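Local coordinates for protein carbohydrate kinase, FGGY (PDB 3IFR) that probably phosphorylates D-xylulose using ATP, as a xylulose kinase of the FGGY family of carbohydrate kinases, at residues A34-T39 and W56-A61; G84-V89 and G162-I167. One frame throughout, in Å; residues are numbered along the deposited sequence.

Interaction 1 of 2, residues A34-T39 and W56-A61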
# COMPACT_ATOMS: atom_id res chain seq x y z
N ALA A 34 3.31 -1.41 20.68
CA ALA A 34 1.95 -1.15 21.19
C ALA A 34 0.91 -0.95 20.07
O ALA A 34 1.22 -0.37 19.04
CB ALA A 34 1.94 0.04 22.14
N SER A 35 -0.32 -1.43 20.29
CA SER A 35 -1.39 -1.21 19.33
C SER A 35 -2.73 -0.83 19.95
O SER A 35 -2.95 -0.96 21.15
CB SER A 35 -1.57 -2.42 18.42
OG SER A 35 -2.20 -3.48 19.11
N ARG A 36 -3.63 -0.35 19.10
CA ARG A 36 -4.96 0.03 19.52
C ARG A 36 -5.83 -0.07 18.28
O ARG A 36 -5.41 0.33 17.18
CB ARG A 36 -5.01 1.48 20.06
CG ARG A 36 -4.32 1.76 21.41
CD ARG A 36 -4.92 0.94 22.56
NE ARG A 36 -4.35 1.32 23.86
CZ ARG A 36 -3.21 0.82 24.33
NH1 ARG A 36 -2.54 -0.04 23.60
NH2 ARG A 36 -2.73 1.20 25.52
N PRO A 37 -7.07 -0.58 18.46
CA PRO A 37 -8.03 -0.70 17.36
C PRO A 37 -8.51 0.69 16.89
O PRO A 37 -8.57 1.64 17.69
CB PRO A 37 -9.19 -1.48 18.02
CG PRO A 37 -8.61 -2.05 19.27
CD PRO A 37 -7.65 -1.02 19.73
N THR A 38 -8.84 0.80 15.61
CA THR A 38 -9.34 2.04 15.06
C THR A 38 -10.59 1.65 14.39
O THR A 38 -10.64 0.54 13.84
CB THR A 38 -8.42 2.56 13.97
OG1 THR A 38 -7.13 2.77 14.53
CG2 THR A 38 -8.97 3.84 13.35
N THR A 39 -11.61 2.52 14.44
CA THR A 39 -12.91 2.20 13.86
C THR A 39 -13.05 2.73 12.43
O THR A 39 -12.83 3.92 12.16
CB THR A 39 -14.06 2.79 14.69
OG1 THR A 39 -13.95 2.36 16.06
CG2 THR A 39 -15.41 2.35 14.11
N TRP A 56 -5.50 10.21 17.07
CA TRP A 56 -4.65 10.98 17.98
C TRP A 56 -4.67 10.37 19.36
O TRP A 56 -3.64 10.27 20.02
CB TRP A 56 -5.11 12.44 18.05
CG TRP A 56 -4.33 13.23 19.03
CD1 TRP A 56 -4.83 13.88 20.11
CD2 TRP A 56 -2.90 13.42 19.06
NE1 TRP A 56 -3.81 14.49 20.80
CE2 TRP A 56 -2.62 14.23 20.19
CE3 TRP A 56 -1.84 12.99 18.25
CZ2 TRP A 56 -1.32 14.65 20.52
CZ3 TRP A 56 -0.53 13.42 18.59
CH2 TRP A 56 -0.30 14.24 19.72
N ASP A 57 -5.85 9.97 19.79
CA ASP A 57 -5.97 9.26 21.05
C ASP A 57 -5.27 7.92 21.03
O ASP A 57 -4.57 7.59 21.97
CB ASP A 57 -7.42 9.07 21.44
CG ASP A 57 -7.65 9.54 22.82
OD1 ASP A 57 -7.86 8.67 23.70
OD2 ASP A 57 -7.53 10.79 23.01
N ASN A 58 -5.50 7.14 19.97
CA ASN A 58 -4.70 5.92 19.74
C ASN A 58 -3.21 6.25 19.80
O ASN A 58 -2.46 5.61 20.55
CB ASN A 58 -5.04 5.28 18.40
CG ASN A 58 -6.30 4.39 18.43
OD1 ASN A 58 -6.59 3.72 17.43
ND2 ASN A 58 -7.03 4.37 19.53
N ALA A 59 -2.76 7.29 19.09
CA ALA A 59 -1.31 7.57 19.05
C ALA A 59 -0.72 7.92 20.43
O ALA A 59 0.34 7.46 20.77
CB ALA A 59 -0.98 8.67 18.03
N ARG A 60 -1.39 8.77 21.19
CA ARG A 60 -0.98 9.06 22.55
C ARG A 60 -0.87 7.82 23.37
O ARG A 60 0.11 7.66 24.07
CB ARG A 60 -2.04 9.95 23.22
CG ARG A 60 -1.98 11.39 22.76
CD ARG A 60 -3.14 12.13 23.30
NE ARG A 60 -2.97 12.32 24.73
CZ ARG A 60 -3.98 12.50 25.59
NH1 ARG A 60 -5.24 12.48 25.16
NH2 ARG A 60 -3.71 12.66 26.88
N ALA A 61 -1.86 6.94 23.30
CA ALA A 61 -1.87 5.72 24.14
C ALA A 61 -0.70 4.77 23.88
O ALA A 61 -0.06 4.23 24.80
CB ALA A 61 -3.17 4.96 23.94

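Interaction 2 of 2, residues G84-V89 and G162-I167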
# COMPACT_ATOMS: atom_id res chain seq x y z
N GLY A 84 1.02 5.94 7.74
CA GLY A 84 -0.36 5.53 7.84
C GLY A 84 -0.98 5.39 6.45
O GLY A 84 -0.33 5.60 5.43
N MSE A 85 -2.27 5.07 6.40
CA MSE A 85 -2.94 4.90 5.11
C MSE A 85 -3.04 6.24 4.33
O MSE A 85 -3.04 7.31 4.92
CB MSE A 85 -4.29 4.22 5.31
CG MSE A 85 -5.48 5.16 5.52
SE MSE A 85 -5.51 6.30 7.15
CE MSE A 85 -6.26 5.05 8.51
N LEU A 86 -3.11 6.16 3.01
CA LEU A 86 -3.29 7.36 2.18
C LEU A 86 -3.98 6.97 0.86
O LEU A 86 -4.05 5.78 0.50
CB LEU A 86 -1.92 8.03 1.87
CG LEU A 86 -0.95 7.35 0.89
CD1 LEU A 86 0.22 8.26 0.49
CD2 LEU A 86 -0.41 6.03 1.47
N PRO A 87 -4.51 7.96 0.15
CA PRO A 87 -4.67 9.32 0.68
C PRO A 87 -5.96 9.41 1.49
O PRO A 87 -7.04 9.14 0.96
CB PRO A 87 -4.80 10.17 -0.57
CG PRO A 87 -4.54 9.26 -1.75
CD PRO A 87 -4.83 7.87 -1.28
N ALA A 88 -5.85 9.75 2.78
CA ALA A 88 -7.03 9.99 3.56
C ALA A 88 -7.30 11.46 3.32
O ALA A 88 -6.39 12.23 2.95
CB ALA A 88 -6.76 9.71 5.03
N VAL A 89 -8.55 11.86 3.46
CA VAL A 89 -8.92 13.26 3.33
C VAL A 89 -9.40 13.77 4.67
O VAL A 89 -10.47 13.36 5.16
CB VAL A 89 -10.03 13.45 2.29
CG1 VAL A 89 -10.55 14.89 2.30
CG2 VAL A 89 -9.54 13.05 0.89
N GLY A 162 -3.73 14.54 4.98
CA GLY A 162 -3.99 13.12 5.09
C GLY A 162 -3.89 12.74 6.54
O GLY A 162 -3.74 13.61 7.39
N SER A 163 -3.94 11.44 6.83
CA SER A 163 -4.07 11.00 8.21
C SER A 163 -2.79 11.25 8.97
O SER A 163 -2.79 11.94 9.96
CB SER A 163 -4.39 9.52 8.27
OG SER A 163 -3.40 8.82 7.53
N TYR A 164 -1.68 10.69 8.49
CA TYR A 164 -0.42 10.86 9.19
C TYR A 164 0.05 12.34 9.11
O TYR A 164 0.73 12.84 10.03
CB TYR A 164 0.66 9.78 8.77
CG TYR A 164 1.00 9.72 7.27
CD1 TYR A 164 1.91 10.64 6.70
CD2 TYR A 164 0.40 8.79 6.44
CE1 TYR A 164 2.20 10.61 5.31
CE2 TYR A 164 0.68 8.74 5.09
CZ TYR A 164 1.57 9.65 4.52
OH TYR A 164 1.83 9.58 3.16
N ASP A 165 -0.33 13.07 8.05
CA ASP A 165 -0.00 14.51 8.05
C ASP A 165 -0.66 15.21 9.26
O ASP A 165 -0.09 16.09 9.93
CB ASP A 165 -0.50 15.21 6.79
CG ASP A 165 0.03 14.59 5.51
OD1 ASP A 165 1.25 14.32 5.41
OD2 ASP A 165 -0.79 14.42 4.56
N TYR A 166 -1.90 14.81 9.56
CA TYR A 166 -2.59 15.45 10.64
C TYR A 166 -1.90 15.17 11.99
O TYR A 166 -1.68 16.08 12.79
CB TYR A 166 -4.06 15.03 10.63
CG TYR A 166 -4.82 15.52 11.82
CD1 TYR A 166 -4.99 16.88 12.02
CD2 TYR A 166 -5.34 14.64 12.75
CE1 TYR A 166 -5.69 17.35 13.12
CE2 TYR A 166 -6.03 15.07 13.85
CZ TYR A 166 -6.23 16.43 14.02
OH TYR A 166 -6.93 16.92 15.10
N ILE A 167 -1.54 13.92 12.23
CA ILE A 167 -0.85 13.55 13.45
C ILE A 167 0.45 14.32 13.57
O ILE A 167 0.69 14.95 14.60
CB ILE A 167 -0.61 12.02 13.45
CG1 ILE A 167 -1.95 11.29 13.32
CG2 ILE A 167 0.14 11.58 14.71
CD1 ILE A 167 -2.89 11.51 14.54
O HOH W 1 -3.40 10.05 4.20

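Interaction 1 of 2, residues A34-T39 and W56-A61
Arg36 and Asn58 stand opposite each other where strand 29-37, an outermost strand of the mixed sheet in the N-terminal FGGY domain, is flanked by helix 52-70. The domain belongs to the actin-like ATPase clan, and the contact illustrates how a helix following an edge strand folds back over it: the two short axes approach to 8.1 Å and run nearly antiparallel, at 155°.

Packing is carried by Arg36, whose CB meets the Asn58 side chain and whose guanidinium meets Ala61 CB. Asn58 reaches from the helix toward the strand, its CG 3.6 Å from Arg36 CB. That amide ends close to the carbonyl of Pro37 and the hydroxyl of Thr38, two polar groups at the point where the strand gives way to loop. One helical turn further on, Ala61 CB approaches the guanidinium obliquely, 3.8 Å from Arg36 NE. Ala34, two residues before Arg36, also points to the helix and packs on Val62 and Leu66, whereas the CB atoms of Ser35 and Pro37 turn away, as strand alternation requires.

The charged end of Arg36 adds polar bonds. Its NH2 forms a salt bridge with Glu65, further along the same helix, and ties the strand to it electrostatically. A bend at chi2 (-61°) carries CD of Arg36 out of a straight chain, and the guanidinium folds back over its own strand: NH1 donates to Ser35 O at 2.6 Å and 161°, with the oxygen lying in the guanidinium plane.

Interaction 2 of 2, residues G84-V89 and G162-I167
Ser163 OG donates a hydrogen bond of 3.0 Å to Met85 O, joining the first turn of helix 163-172 to the loop that leaves strand 77-84, in the central mixed sheet of the actin-like N-terminal FGGY domain. The oxygen is approached in its carbonyl plane, with a C=O...donor angle of 148°. Chi1 of 54° sets OG between the backbone N and the carbonyl carbon of Ser163, and there it also meets the selenium of Met85, a selenomethionine, with SE and OG 3.3 Å apart.

Beside Ser163, the ring of Tyr164 lies against the end of the strand. Its CD2 is 3.2 Å from Gly84 N, an oblique approach over a backbone that has no side chain at this position. Further along the ring, the phenol oxygen OH sits 3.4 Å from Leu86 CD1; this hydroxyl has its polar partner in Asp178.

A water bridges the two segments. It donates to Met85 O and accepts from Ala88 N, at 2.8 Å, and from Ser163 N, so an amide of the helix's first turn is satisfied through it. Ala88 CB packs on Ser163 CB, and Ala88 O receives both a CA-H...O contact from Gly162 CA, at 3.3 Å, and a hydrogen bond from Trp181.

Further out, a cis peptide bond before Pro87 shapes the loop. Gly162 is the N-cap residue, and its N donates to the anti lone pair of Asp165 OD2 at 3.0 Å, three residues on. Asp165 OD1 is in turn held by the amide of Asp178.

Among wholly buried residues, then, Met85 O takes two donors, one side chain and one water, and the loop and the helix start share their polar groups.

Helix 52-70 supplies one segment of interaction 1 and packs against interaction 2. Interaction 1 uses the side of it that faces the edge strand, while its Trp55 touches Met85, Ser163 and Ile167 of interaction 2. The centres are 14 Å apart, and the two contacts meet directly where Trp56 N lies 3.9 Å from Ile167 CD1; the Trp56 side chain also packs on helix 163-172. Interaction 1 is the more peripheral, its centre about 20 Å from the centre of the chain against 13 Å. A phosphate ion, probably from the crystallisation liquor, lies about 5 Å from the Leu86 side chain of interaction 2 and may mark a pocket.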